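Local coordinates for OBG-type G domain-containing protein (Pyrococcus horikoshii, PDB 2E87) that binds GDP in an Obg-type G domain and is probably a GTP-binding protein, though its cellular role remains unknown, at residues A[300-305]-A[312-317]; A[207-212]-A[325-330]; A[242-247]-A[275-280]; A[257-262]-A[290-295]. All blocks are in the same frame, centred on the assembly; numbering follows the deposited sequence.

Contact 1 (A[300-305]-A[312-317]). With GDP (guanosine-5'-diphosphate), chain F.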
# COMPACT_ATOMS: atom_id res chain seq x y z
N ARG A 300 -2.26 -39.08 15.53
CA ARG A 300 -2.16 -38.03 16.53
C ARG A 300 -2.66 -36.72 15.94
O ARG A 300 -3.37 -35.96 16.60
CB ARG A 300 -0.71 -37.85 16.99
CG ARG A 300 -0.50 -36.62 17.86
CD ARG A 300 -1.36 -36.67 19.13
NE ARG A 300 -1.58 -35.35 19.72
CZ ARG A 300 -0.61 -34.51 20.07
NH1 ARG A 300 0.66 -34.84 19.89
NH2 ARG A 300 -0.92 -33.33 20.61
N LEU A 301 -2.28 -36.45 14.69
CA LEU A 301 -2.70 -35.23 14.03
C LEU A 301 -4.21 -35.14 13.88
O LEU A 301 -4.82 -34.20 14.38
CB LEU A 301 -2.02 -35.09 12.67
CG LEU A 301 -1.08 -33.89 12.59
CD1 LEU A 301 -0.51 -33.77 11.20
CD2 LEU A 301 -1.84 -32.63 12.96
N GLU A 302 -4.81 -36.11 13.19
CA GLU A 302 -6.25 -36.09 13.01
C GLU A 302 -6.94 -35.93 14.36
O GLU A 302 -7.88 -35.15 14.49
CB GLU A 302 -6.74 -37.37 12.33
CG GLU A 302 -6.24 -37.54 10.91
CD GLU A 302 -7.25 -38.23 10.02
OE1 GLU A 302 -8.36 -37.68 9.86
OE2 GLU A 302 -6.94 -39.31 9.48
N LYS A 303 -6.46 -36.67 15.35
CA LYS A 303 -7.03 -36.61 16.69
C LYS A 303 -7.00 -35.16 17.13
O LYS A 303 -8.04 -34.54 17.33
CB LYS A 303 -6.21 -37.48 17.64
CG LYS A 303 -6.94 -37.91 18.91
CD LYS A 303 -6.17 -39.04 19.61
CE LYS A 303 -6.98 -39.70 20.72
NZ LYS A 303 -6.32 -40.93 21.26
N PHE A 304 -5.80 -34.62 17.27
CA PHE A 304 -5.60 -33.23 17.67
C PHE A 304 -6.48 -32.26 16.89
O PHE A 304 -7.14 -31.40 17.48
CB PHE A 304 -4.14 -32.83 17.47
CG PHE A 304 -3.90 -31.35 17.53
CD1 PHE A 304 -3.90 -30.69 18.75
CD2 PHE A 304 -3.68 -30.62 16.38
CE1 PHE A 304 -3.70 -29.31 18.81
CE2 PHE A 304 -3.48 -29.25 16.43
CZ PHE A 304 -3.49 -28.59 17.65
N VAL A 305 -6.46 -32.39 15.57
CA VAL A 305 -7.24 -31.51 14.70
C VAL A 305 -8.73 -31.56 14.99
O VAL A 305 -9.35 -30.54 15.25
CB VAL A 305 -7.02 -31.85 13.22
CG1 VAL A 305 -7.96 -31.02 12.36
CG2 VAL A 305 -5.59 -31.57 12.83
N PRO A 312 -9.98 -32.13 8.94
CA PRO A 312 -8.85 -32.07 8.02
C PRO A 312 -9.02 -32.89 6.74
O PRO A 312 -9.82 -33.81 6.68
CB PRO A 312 -7.70 -32.58 8.87
CG PRO A 312 -8.35 -33.63 9.69
CD PRO A 312 -9.64 -32.95 10.12
N ILE A 313 -8.23 -32.52 5.74
CA ILE A 313 -8.24 -33.21 4.46
C ILE A 313 -6.85 -33.81 4.26
O ILE A 313 -5.84 -33.09 4.29
CB ILE A 313 -8.52 -32.24 3.31
CG1 ILE A 313 -9.89 -31.59 3.49
CG2 ILE A 313 -8.40 -32.96 1.98
CD1 ILE A 313 -10.23 -30.56 2.43
N LYS A 314 -6.79 -35.13 4.07
CA LYS A 314 -5.52 -35.81 3.85
C LYS A 314 -5.12 -35.62 2.38
O LYS A 314 -5.95 -35.75 1.49
CB LYS A 314 -5.68 -37.28 4.21
CG LYS A 314 -5.84 -37.48 5.71
CD LYS A 314 -6.29 -38.89 6.11
CE LYS A 314 -7.81 -39.09 5.94
NZ LYS A 314 -8.27 -40.44 6.41
N ILE A 315 -3.85 -35.29 2.11
CA ILE A 315 -3.40 -35.06 0.73
C ILE A 315 -1.92 -35.31 0.49
O ILE A 315 -1.15 -35.61 1.40
CB ILE A 315 -3.64 -33.57 0.27
CG1 ILE A 315 -2.55 -32.66 0.85
CG2 ILE A 315 -5.01 -33.07 0.72
CD1 ILE A 315 -2.52 -31.25 0.27
N SER A 316 -1.53 -35.18 -0.78
CA SER A 316 -0.15 -35.31 -1.22
C SER A 316 0.01 -34.28 -2.31
O SER A 316 -0.30 -34.53 -3.47
CB SER A 316 0.15 -36.70 -1.77
OG SER A 316 1.40 -36.71 -2.44
N ALA A 317 0.46 -33.09 -1.93
CA ALA A 317 0.64 -32.00 -2.88
C ALA A 317 1.51 -32.40 -4.06
O ALA A 317 1.28 -31.97 -5.20
CB ALA A 317 1.25 -30.78 -2.16
PB GDP F . 7.13 -24.83 1.48
O1B GDP F . 8.51 -24.42 1.96
O2B GDP F . 6.11 -25.06 2.71
O3B GDP F . 6.58 -24.15 0.22
O3A GDP F . 7.38 -26.33 0.98
PA GDP F . 7.52 -26.90 -0.52
O1A GDP F . 6.28 -26.66 -1.31
O2A GDP F . 8.79 -26.19 -1.23
O5' GDP F . 7.76 -28.48 -0.38
C5' GDP F . 8.98 -28.70 0.35
C4' GDP F . 9.60 -30.05 -0.06
O4' GDP F . 8.62 -31.13 0.18
C3' GDP F . 9.93 -30.18 -1.54
O3' GDP F . 11.12 -30.71 -2.13
C2' GDP F . 8.60 -30.68 -2.14
O2' GDP F . 8.91 -31.41 -3.35
C1' GDP F . 8.28 -31.75 -1.12
N9 GDP F . 6.86 -32.14 -1.11
C8 GDP F . 5.77 -31.31 -1.26
N7 GDP F . 4.67 -32.01 -1.20
C5 GDP F . 4.97 -33.31 -0.99
C6 GDP F . 4.21 -34.52 -0.84
O6 GDP F . 2.98 -34.50 -0.89
N1 GDP F . 4.88 -35.70 -0.63
C2 GDP F . 6.27 -35.73 -0.57
N2 GDP F . 6.92 -36.92 -0.37
N3 GDP F . 6.99 -34.62 -0.72
C4 GDP F . 6.39 -33.41 -0.92

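Contact 2 (A[207-212]-A[325-330])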
# COMPACT_ATOMS: atom_id res chain seq x y z
N GLY A 207 -1.00 -16.95 -6.83
CA GLY A 207 -1.61 -17.63 -7.95
C GLY A 207 -3.09 -17.37 -8.01
O GLY A 207 -3.65 -16.63 -7.21
N GLN A 208 -3.73 -18.01 -8.97
CA GLN A 208 -5.15 -17.88 -9.18
C GLN A 208 -5.70 -19.11 -9.86
O GLN A 208 -5.03 -19.72 -10.68
CB GLN A 208 -5.44 -16.68 -10.10
CG GLN A 208 -5.86 -15.39 -9.42
CD GLN A 208 -6.38 -14.36 -10.43
OE1 GLN A 208 -7.18 -14.68 -11.32
NE2 GLN A 208 -5.95 -13.11 -10.27
N PHE A 209 -6.91 -19.49 -9.49
CA PHE A 209 -7.55 -20.59 -10.18
C PHE A 209 -8.98 -20.15 -10.40
O PHE A 209 -9.58 -19.49 -9.55
CB PHE A 209 -7.41 -21.91 -9.42
CG PHE A 209 -8.35 -22.08 -8.28
CD1 PHE A 209 -9.67 -22.41 -8.50
CD2 PHE A 209 -7.89 -22.00 -6.98
CE1 PHE A 209 -10.52 -22.66 -7.45
CE2 PHE A 209 -8.73 -22.25 -5.92
CZ PHE A 209 -10.05 -22.58 -6.15
N GLU A 210 -9.51 -20.46 -11.57
CA GLU A 210 -10.85 -20.06 -11.91
C GLU A 210 -11.85 -21.19 -11.82
O GLU A 210 -11.54 -22.33 -12.17
CB GLU A 210 -10.83 -19.46 -13.33
CG GLU A 210 -12.13 -18.81 -13.79
CD GLU A 210 -11.97 -18.03 -15.10
OE1 GLU A 210 -11.53 -18.62 -16.11
OE2 GLU A 210 -12.28 -16.82 -15.11
N ASP A 211 -13.03 -20.90 -11.30
CA ASP A 211 -14.10 -21.88 -11.24
C ASP A 211 -15.33 -21.16 -11.76
O ASP A 211 -15.81 -20.22 -11.14
CB ASP A 211 -14.36 -22.37 -9.82
CG ASP A 211 -15.43 -23.43 -9.78
OD1 ASP A 211 -15.23 -24.48 -10.45
OD2 ASP A 211 -16.47 -23.23 -9.11
N GLY A 212 -15.85 -21.64 -12.88
CA GLY A 212 -16.99 -20.97 -13.48
C GLY A 212 -16.37 -19.69 -14.02
O GLY A 212 -15.38 -19.74 -14.75
N LEU A 325 -9.86 -32.39 -3.59
CA LEU A 325 -10.70 -32.28 -2.41
C LEU A 325 -10.48 -30.89 -1.81
O LEU A 325 -11.41 -30.29 -1.27
CB LEU A 325 -10.33 -33.35 -1.38
CG LEU A 325 -10.63 -34.81 -1.77
CD1 LEU A 325 -10.10 -35.75 -0.68
CD2 LEU A 325 -12.13 -34.99 -1.95
N VAL A 326 -9.26 -30.37 -1.92
CA VAL A 326 -8.94 -29.05 -1.39
C VAL A 326 -9.61 -27.95 -2.22
O VAL A 326 -10.26 -27.05 -1.68
CB VAL A 326 -7.41 -28.79 -1.36
CG1 VAL A 326 -7.14 -27.35 -0.92
CG2 VAL A 326 -6.72 -29.79 -0.40
N LYS A 327 -9.47 -28.05 -3.54
CA LYS A 327 -10.05 -27.09 -4.47
C LYS A 327 -11.55 -27.05 -4.22
O LYS A 327 -12.16 -25.99 -4.12
CB LYS A 327 -9.77 -27.53 -5.90
CG LYS A 327 -9.68 -26.41 -6.91
CD LYS A 327 -9.55 -26.97 -8.31
CE LYS A 327 -9.04 -25.93 -9.30
NZ LYS A 327 -7.58 -25.70 -9.11
N GLU A 328 -12.14 -28.24 -4.12
CA GLU A 328 -13.56 -28.36 -3.89
C GLU A 328 -13.93 -27.60 -2.63
O GLU A 328 -14.85 -26.78 -2.62
CB GLU A 328 -13.96 -29.83 -3.69
CG GLU A 328 -14.17 -30.67 -4.95
CD GLU A 328 -14.41 -32.16 -4.61
OE1 GLU A 328 -15.27 -32.45 -3.75
OE2 GLU A 328 -13.74 -33.02 -5.22
N GLU A 329 -13.21 -27.90 -1.55
CA GLU A 329 -13.48 -27.27 -0.26
C GLU A 329 -13.26 -25.75 -0.30
O GLU A 329 -13.95 -25.01 0.41
CB GLU A 329 -12.62 -27.92 0.82
CG GLU A 329 -12.91 -27.44 2.24
CD GLU A 329 -14.37 -27.59 2.62
OE1 GLU A 329 -14.95 -28.67 2.36
OE2 GLU A 329 -14.94 -26.64 3.18
N ILE A 330 -12.31 -25.29 -1.11
CA ILE A 330 -12.02 -23.86 -1.23
C ILE A 330 -13.25 -23.20 -1.82
O ILE A 330 -13.77 -22.22 -1.29
CB ILE A 330 -10.83 -23.58 -2.16
CG1 ILE A 330 -9.54 -24.03 -1.49
CG2 ILE A 330 -10.80 -22.12 -2.57
CD1 ILE A 330 -8.31 -23.87 -2.37

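Contact 3 (A[242-247]-A[275-280])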
# COMPACT_ATOMS: atom_id res chain seq x y z
N ALA A 242 -1.12 -8.17 8.88
CA ALA A 242 -1.85 -7.43 7.86
C ALA A 242 -2.62 -8.43 6.99
O ALA A 242 -3.64 -8.08 6.38
CB ALA A 242 -0.88 -6.62 6.99
N LEU A 243 -2.14 -9.67 6.93
CA LEU A 243 -2.79 -10.72 6.13
C LEU A 243 -4.26 -10.91 6.54
O LEU A 243 -5.04 -11.46 5.77
CB LEU A 243 -2.02 -12.05 6.26
CG LEU A 243 -0.56 -12.03 5.76
CD1 LEU A 243 0.11 -13.38 5.98
CD2 LEU A 243 -0.51 -11.66 4.29
N ARG A 244 -4.63 -10.43 7.72
CA ARG A 244 -6.01 -10.51 8.21
C ARG A 244 -6.94 -9.76 7.27
O ARG A 244 -8.12 -10.13 7.12
CB ARG A 244 -6.17 -9.87 9.60
CG ARG A 244 -5.37 -10.47 10.73
CD ARG A 244 -5.66 -9.72 12.04
NE ARG A 244 -4.83 -10.18 13.15
CZ ARG A 244 -4.88 -9.69 14.39
NH1 ARG A 244 -5.73 -8.71 14.68
NH2 ARG A 244 -4.07 -10.17 15.33
N TYR A 245 -6.42 -8.71 6.65
CA TYR A 245 -7.20 -7.89 5.74
C TYR A 245 -7.20 -8.33 4.28
O TYR A 245 -7.93 -7.78 3.46
CB TYR A 245 -6.73 -6.44 5.85
CG TYR A 245 -6.80 -5.92 7.27
CD1 TYR A 245 -5.70 -5.36 7.88
CD2 TYR A 245 -7.99 -6.01 7.99
CE1 TYR A 245 -5.77 -4.87 9.18
CE2 TYR A 245 -8.08 -5.53 9.29
CZ TYR A 245 -6.96 -4.96 9.88
OH TYR A 245 -7.05 -4.48 11.16
N LEU A 246 -6.37 -9.31 3.96
CA LEU A 246 -6.26 -9.85 2.61
C LEU A 246 -6.93 -11.23 2.53
O LEU A 246 -7.80 -11.47 1.68
CB LEU A 246 -4.80 -9.98 2.22
CG LEU A 246 -4.47 -10.59 0.87
CD1 LEU A 246 -5.03 -9.74 -0.27
CD2 LEU A 246 -2.97 -10.67 0.77
N GLY A 247 -6.52 -12.14 3.42
CA GLY A 247 -7.06 -13.48 3.43
C GLY A 247 -8.51 -13.65 3.83
O GLY A 247 -9.00 -12.98 4.73
N HIS A 275 -3.52 -19.93 14.46
CA HIS A 275 -4.98 -20.10 14.56
C HIS A 275 -5.58 -19.04 15.47
O HIS A 275 -6.74 -18.63 15.31
CB HIS A 275 -5.32 -21.48 15.12
CG HIS A 275 -6.77 -21.82 15.03
ND1 HIS A 275 -7.47 -22.41 16.06
CD2 HIS A 275 -7.66 -21.66 14.02
CE1 HIS A 275 -8.72 -22.61 15.69
NE2 HIS A 275 -8.86 -22.16 14.46
N GLY A 276 -4.77 -18.62 16.44
CA GLY A 276 -5.18 -17.62 17.41
C GLY A 276 -5.05 -16.20 16.90
O GLY A 276 -5.83 -15.34 17.28
N GLU A 277 -4.06 -15.94 16.05
CA GLU A 277 -3.86 -14.60 15.52
C GLU A 277 -4.90 -14.24 14.48
O GLU A 277 -5.12 -13.07 14.21
CB GLU A 277 -2.46 -14.48 14.91
CG GLU A 277 -1.35 -14.49 15.92
CD GLU A 277 -1.30 -13.21 16.74
OE1 GLU A 277 -2.36 -12.77 17.24
OE2 GLU A 277 -0.20 -12.64 16.88
N PHE A 278 -5.54 -15.24 13.89
CA PHE A 278 -6.54 -15.01 12.87
C PHE A 278 -7.89 -15.63 13.24
O PHE A 278 -8.45 -16.40 12.47
CB PHE A 278 -6.07 -15.59 11.52
CG PHE A 278 -4.82 -14.94 10.97
CD1 PHE A 278 -3.56 -15.41 11.30
CD2 PHE A 278 -4.92 -13.84 10.11
CE1 PHE A 278 -2.40 -14.80 10.79
CE2 PHE A 278 -3.77 -13.22 9.61
CZ PHE A 278 -2.51 -13.70 9.95
N LYS A 279 -8.41 -15.27 14.41
CA LYS A 279 -9.69 -15.79 14.90
C LYS A 279 -10.93 -15.51 14.04
O LYS A 279 -11.93 -16.23 14.15
CB LYS A 279 -9.95 -15.25 16.31
CG LYS A 279 -8.92 -15.68 17.35
CD LYS A 279 -9.13 -14.96 18.68
CE LYS A 279 -8.08 -15.39 19.71
NZ LYS A 279 -8.08 -14.52 20.93
N ASP A 280 -10.87 -14.48 13.20
CA ASP A 280 -12.02 -14.14 12.35
C ASP A 280 -12.00 -14.69 10.93
O ASP A 280 -12.83 -14.32 10.11
CB ASP A 280 -12.20 -12.62 12.29
CG ASP A 280 -12.41 -12.02 13.64
OD1 ASP A 280 -13.37 -12.43 14.34
OD2 ASP A 280 -11.61 -11.13 14.01

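Contact 4 (A[257-262]-A[290-295]). With GDP (guanosine-5'-diphosphate), chain F.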
# COMPACT_ATOMS: atom_id res chain seq x y z
N SER A 257 5.13 -36.50 8.46
CA SER A 257 6.37 -37.24 8.23
C SER A 257 7.56 -36.58 8.94
O SER A 257 8.57 -37.23 9.24
CB SER A 257 6.66 -37.30 6.74
OG SER A 257 7.38 -36.14 6.33
N GLU A 258 7.43 -35.28 9.17
CA GLU A 258 8.46 -34.48 9.81
C GLU A 258 9.66 -34.33 8.90
O GLU A 258 10.72 -33.86 9.32
CB GLU A 258 8.85 -35.06 11.18
CG GLU A 258 7.68 -35.07 12.18
CD GLU A 258 8.02 -35.67 13.54
OE1 GLU A 258 9.14 -36.18 13.72
OE2 GLU A 258 7.16 -35.64 14.44
N HIS A 259 9.52 -34.70 7.63
CA HIS A 259 10.63 -34.56 6.69
C HIS A 259 10.92 -33.08 6.46
O HIS A 259 12.01 -32.72 6.03
CB HIS A 259 10.34 -35.26 5.37
CG HIS A 259 10.21 -36.75 5.50
ND1 HIS A 259 9.70 -37.54 4.50
CD2 HIS A 259 10.51 -37.58 6.53
CE1 HIS A 259 9.68 -38.80 4.91
NE2 HIS A 259 10.17 -38.85 6.14
N CYS A 260 9.94 -32.24 6.75
CA CYS A 260 10.12 -30.79 6.62
C CYS A 260 11.23 -30.33 7.59
O CYS A 260 11.82 -29.26 7.40
CB CYS A 260 8.82 -30.07 6.95
SG CYS A 260 8.18 -30.48 8.59
N GLY A 261 11.49 -31.13 8.62
CA GLY A 261 12.52 -30.80 9.59
C GLY A 261 11.96 -30.17 10.86
O GLY A 261 12.64 -29.41 11.53
N PHE A 262 10.71 -30.47 11.17
CA PHE A 262 10.08 -29.93 12.36
C PHE A 262 9.19 -30.99 12.93
O PHE A 262 8.31 -31.50 12.24
CB PHE A 262 9.22 -28.69 12.02
CG PHE A 262 10.02 -27.54 11.50
CD1 PHE A 262 10.32 -27.46 10.15
CD2 PHE A 262 10.52 -26.58 12.36
CE1 PHE A 262 11.13 -26.43 9.67
CE2 PHE A 262 11.34 -25.55 11.90
CZ PHE A 262 11.65 -25.48 10.55
N ILE A 290 1.05 -37.50 2.74
CA ILE A 290 0.45 -38.78 3.12
C ILE A 290 1.10 -39.95 2.37
O ILE A 290 1.00 -41.10 2.80
CB ILE A 290 -1.07 -38.82 2.85
CG1 ILE A 290 -1.34 -38.57 1.37
CG2 ILE A 290 -1.77 -37.82 3.72
CD1 ILE A 290 -2.81 -38.61 1.02
N ASP A 291 1.76 -39.65 1.25
CA ASP A 291 2.42 -40.67 0.43
C ASP A 291 3.71 -41.21 1.05
O ASP A 291 4.22 -42.25 0.63
CB ASP A 291 2.73 -40.09 -0.96
CG ASP A 291 3.68 -38.90 -0.90
OD1 ASP A 291 3.33 -37.91 -0.23
OD2 ASP A 291 4.77 -38.96 -1.51
N VAL A 292 4.24 -40.51 2.05
CA VAL A 292 5.48 -40.92 2.70
C VAL A 292 5.36 -40.85 4.22
O VAL A 292 6.28 -41.22 4.95
CB VAL A 292 6.66 -40.02 2.23
CG1 VAL A 292 7.96 -40.51 2.80
CG2 VAL A 292 6.74 -40.03 0.71
N ALA A 293 4.20 -40.41 4.71
CA ALA A 293 3.98 -40.29 6.14
C ALA A 293 3.70 -41.63 6.82
O ALA A 293 3.21 -42.57 6.19
CB ALA A 293 2.82 -39.32 6.40
N ASP A 294 4.03 -41.71 8.11
CA ASP A 294 3.80 -42.91 8.91
C ASP A 294 2.45 -42.80 9.61
O ASP A 294 2.18 -41.81 10.29
CB ASP A 294 4.90 -43.08 9.96
CG ASP A 294 6.21 -43.58 9.37
OD1 ASP A 294 6.21 -44.64 8.71
OD2 ASP A 294 7.25 -42.92 9.58
N GLU A 295 1.62 -43.83 9.46
CA GLU A 295 0.30 -43.86 10.09
C GLU A 295 0.31 -43.43 11.55
O GLU A 295 -0.67 -42.89 12.05
CB GLU A 295 -0.30 -45.26 9.99
CG GLU A 295 -0.81 -45.60 8.62
CD GLU A 295 -1.87 -44.62 8.16
OE1 GLU A 295 -2.94 -44.54 8.82
OE2 GLU A 295 -1.64 -43.92 7.15
PB GDP F . 7.13 -24.83 1.48
O1B GDP F . 8.51 -24.42 1.96
O2B GDP F . 6.11 -25.06 2.71
O3B GDP F . 6.58 -24.15 0.22
O3A GDP F . 7.38 -26.33 0.98
PA GDP F . 7.52 -26.90 -0.52
O1A GDP F . 6.28 -26.66 -1.31
O2A GDP F . 8.79 -26.19 -1.23
O5' GDP F . 7.76 -28.48 -0.38
C5' GDP F . 8.98 -28.70 0.35
C4' GDP F . 9.60 -30.05 -0.06
O4' GDP F . 8.62 -31.13 0.18
C3' GDP F . 9.93 -30.18 -1.54
O3' GDP F . 11.12 -30.71 -2.13
C2' GDP F . 8.60 -30.68 -2.14
O2' GDP F . 8.91 -31.41 -3.35
C1' GDP F . 8.28 -31.75 -1.12
N9 GDP F . 6.86 -32.14 -1.11
C8 GDP F . 5.77 -31.31 -1.26
N7 GDP F . 4.67 -32.01 -1.20
C5 GDP F . 4.97 -33.31 -0.99
C6 GDP F . 4.21 -34.52 -0.84
O6 GDP F . 2.98 -34.50 -0.89
N1 GDP F . 4.88 -35.70 -0.63
C2 GDP F . 6.27 -35.73 -0.57
N2 GDP F . 6.92 -36.92 -0.37
N3 GDP F . 6.99 -34.62 -0.72
C4 GDP F . 6.39 -33.41 -0.92

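Contact 1 (A[300-305]-A[312-317])
Val-305 and Pro-312 form the tight part of this contact. Val-305 CG1 sits 3.4 Å from Pro-312 CD, and the same methyl also touches CB and CG of the ring. CG1 gets there because it is anti to the backbone N (chi1 174°), while CG2 stands farther back. Both residues are buried, and Val-305 also packs on Val-285 of the neighbouring strand 283-287.

The solvent side is looser and charged. Glu-302 reaches across one helical turn earlier and meets Lys-314 at about a right angle. Glu-302 OE2 forms a salt bridge of 3.5 Å with Lys-314 NZ, and also lies against the aliphatic part of the lysine at CD. Glu-302 OE1 comes to 4.1 Å from Pro-312 CG, these side chains also crossing at about a right angle. With a glutamine at position Glu-302, Lys-314 is likely to lose its charged mate and swing more freely into solvent.

Beyond the strand, Ala-317 N bonds Asn-288 OD1 and lies 3.1 Å from GDP O6. The helix and strand close the beta-alpha-beta unit 283-287, 295-307, 313-314 of a P-loop G domain, and Ser-316 and Ala-317 belong to its guanine-binding G5 loop.

Contact 2 (A[207-212]-A[325-330])
Phe-209 and Lys-327 lead this contact between strand 204-211 and helix 323-350. It belongs to the alpha/beta fold of the G domain, where this helix packs against the mixed central sheet. No hydrogen bond joins the two segments. Side chains do all the work.

The first kind of interaction is cation-pi. Lys-327 NZ stands over one face of the Phe-209 ring, 4.2 Å from its centroid and 27° off the normal. The lysine chain is extended up to CE and then bends (chi4 75°). This last turn brings NZ back over the ring, near Phe-209 CG and CB.

The second kind is CH-pi. Lys-327 CG covers the same face, 4.1 Å from the ring centroid and displaced toward the CE1 and CZ rim. Between the two, Lys-327 CE lies 3.7 Å from Phe-209 CD1. The aliphatic chain and the ammonium therefore share one ring face, with the lysine lying antiparallel to the phenylalanine side chain.

The third kind is apolar and comes from Ile-330, nearly one helical turn later. Its CG2 meets the ring at the edge, near the ring plane. Ile-330 and Phe-209 are both buried, whereas Lys-327 is partly exposed.

Around the contact, Phe-209 also meets the ring of Tyr-216 on the adjacent strand 214-220, and it touches Ile-331 of helix 323-350. Asp-211 has a long, weak ion pair with Arg-335 further along the helix.

Ile-330 CG2 lies 3.7 Å from Phe-209 CZ, and Ile-330 CD1 is 3.9 Å from Phe-209 CE2.

Contact 3 (A[242-247]-A[275-280])
Arg-244 and Phe-278 mark the closest backbone approach, with CA atoms 6.5 Å apart. Residues 242-245 follow helical angles without the regular bonds, in the loop before strand 249-254. Leu-243 O accepts from both Leu-246 N and Gly-247 N. On the other side, helix 264-277 gives way at Phe-278, the first residue to leave helical angles. The contact thus joins two crossover connections of the G-domain alpha/beta fold, one leading into strand 249-254 and one following helix 264-277.

Arg-244 and Phe-278 carry the contact in about equal measure. The arginine chain is extended from CG to NE (chi2 -179°), which lets it reach past Phe-278 toward the helix end. Arg-244 CG lies 3.4 Å from Phe-278 CE2. Further out, Arg-244 NE comes within 3.1 Å of Glu-277 O. A long salt bridge of 3.7 Å runs from Arg-244 NH2 to Glu-277 OE1, with the guanidinium and carboxylate planes 63° apart.

The buried side is apolar. Leu-243 CB lies 4.0 Å from Phe-278 CE2, and Leu-243 also packs on Tyr-197 and Thr-221. Behind the loop, Ala-242 and Tyr-245 touch helix 76-86 of the N-terminal region. The edge of the Phe-278 ring faces the loop backbone, and Arg-244 N lies in the ring plane, 3.5 Å from Phe-278 CE2.

Contact 4 (A[257-262]-A[290-295])
Asp-291 OD1 accepts a nearly straight hydrogen bond from GDP N1, 2.7 Å long with an N-H...O angle of 173°. The same oxygen has a weak hydrogen bond with Ser-316 OG. The other oxygen, Asp-291 OD2, takes a more bent bond of 3.2 Å from GDP N2. Two N-H groups of the guanine thus fix how the carboxylate is turned. Asp-291 CG lies between the backbone N and the carbonyl carbon (chi1 61°), which directs the group at the base. The guanine N1 and N2 would probably lose both acceptors, and the base part of its hold, if Asp-291 were an alanine.

Val-292 follows and joins the two segments. Its CG2 lies 3.3 Å from GDP N2. Its other methyl, CG1, meets the edge of the His-259 imidazole, 3.2 Å from His-259 CE1, and the two side chains cross at about a right angle.

Asn-288 and Asp-291 fit the NKxD (G4) motif of GTP-binding proteins, which reads guanine. Segment 257-262 comes from the loop after the preceding strand 249-254 and turns beside this motif.

That loop is held by its own bonds. Ser-257 OG accepts from His-259 N at 2.9 Å, an ST turn, and is also bonded to Asp-255 OD1. The same OG lies 3.0 Å above the plane of the His-259 ring, toward its rim. A type I turn from Glu-258 to Gly-261 overlaps the ST turn. Cys-260 O bonds Asn-177 ND2 in the nucleotide-binding loop. Near the start of helix 295-307, Ser-257 CB packs 4.1 Å from Ala-293 CA.

All four contacts lie in the G domain, but at different depths. Contact 2 is the buried one and depends on aromatic and apolar packing plus a cation over a ring. Contacts 1 and 3 are partly buried, each with an apolar inner side and a salt bridge further out. Contact 4 is at the surface; its segments meet by light apolar touches, while its polar bonds go mainly to the guanine or stay within the loop. Contacts 1 and 4 both touch GDP and meet through the backbone bond of Ile-290 with Ile-315. Contact 1 reaches contact 2 where Ile-313 and Ile-315 pack on helix 323-350. Contacts 3 and 4 sit at opposite ends of helix 264-277, about 16 Å apart between nearest atoms.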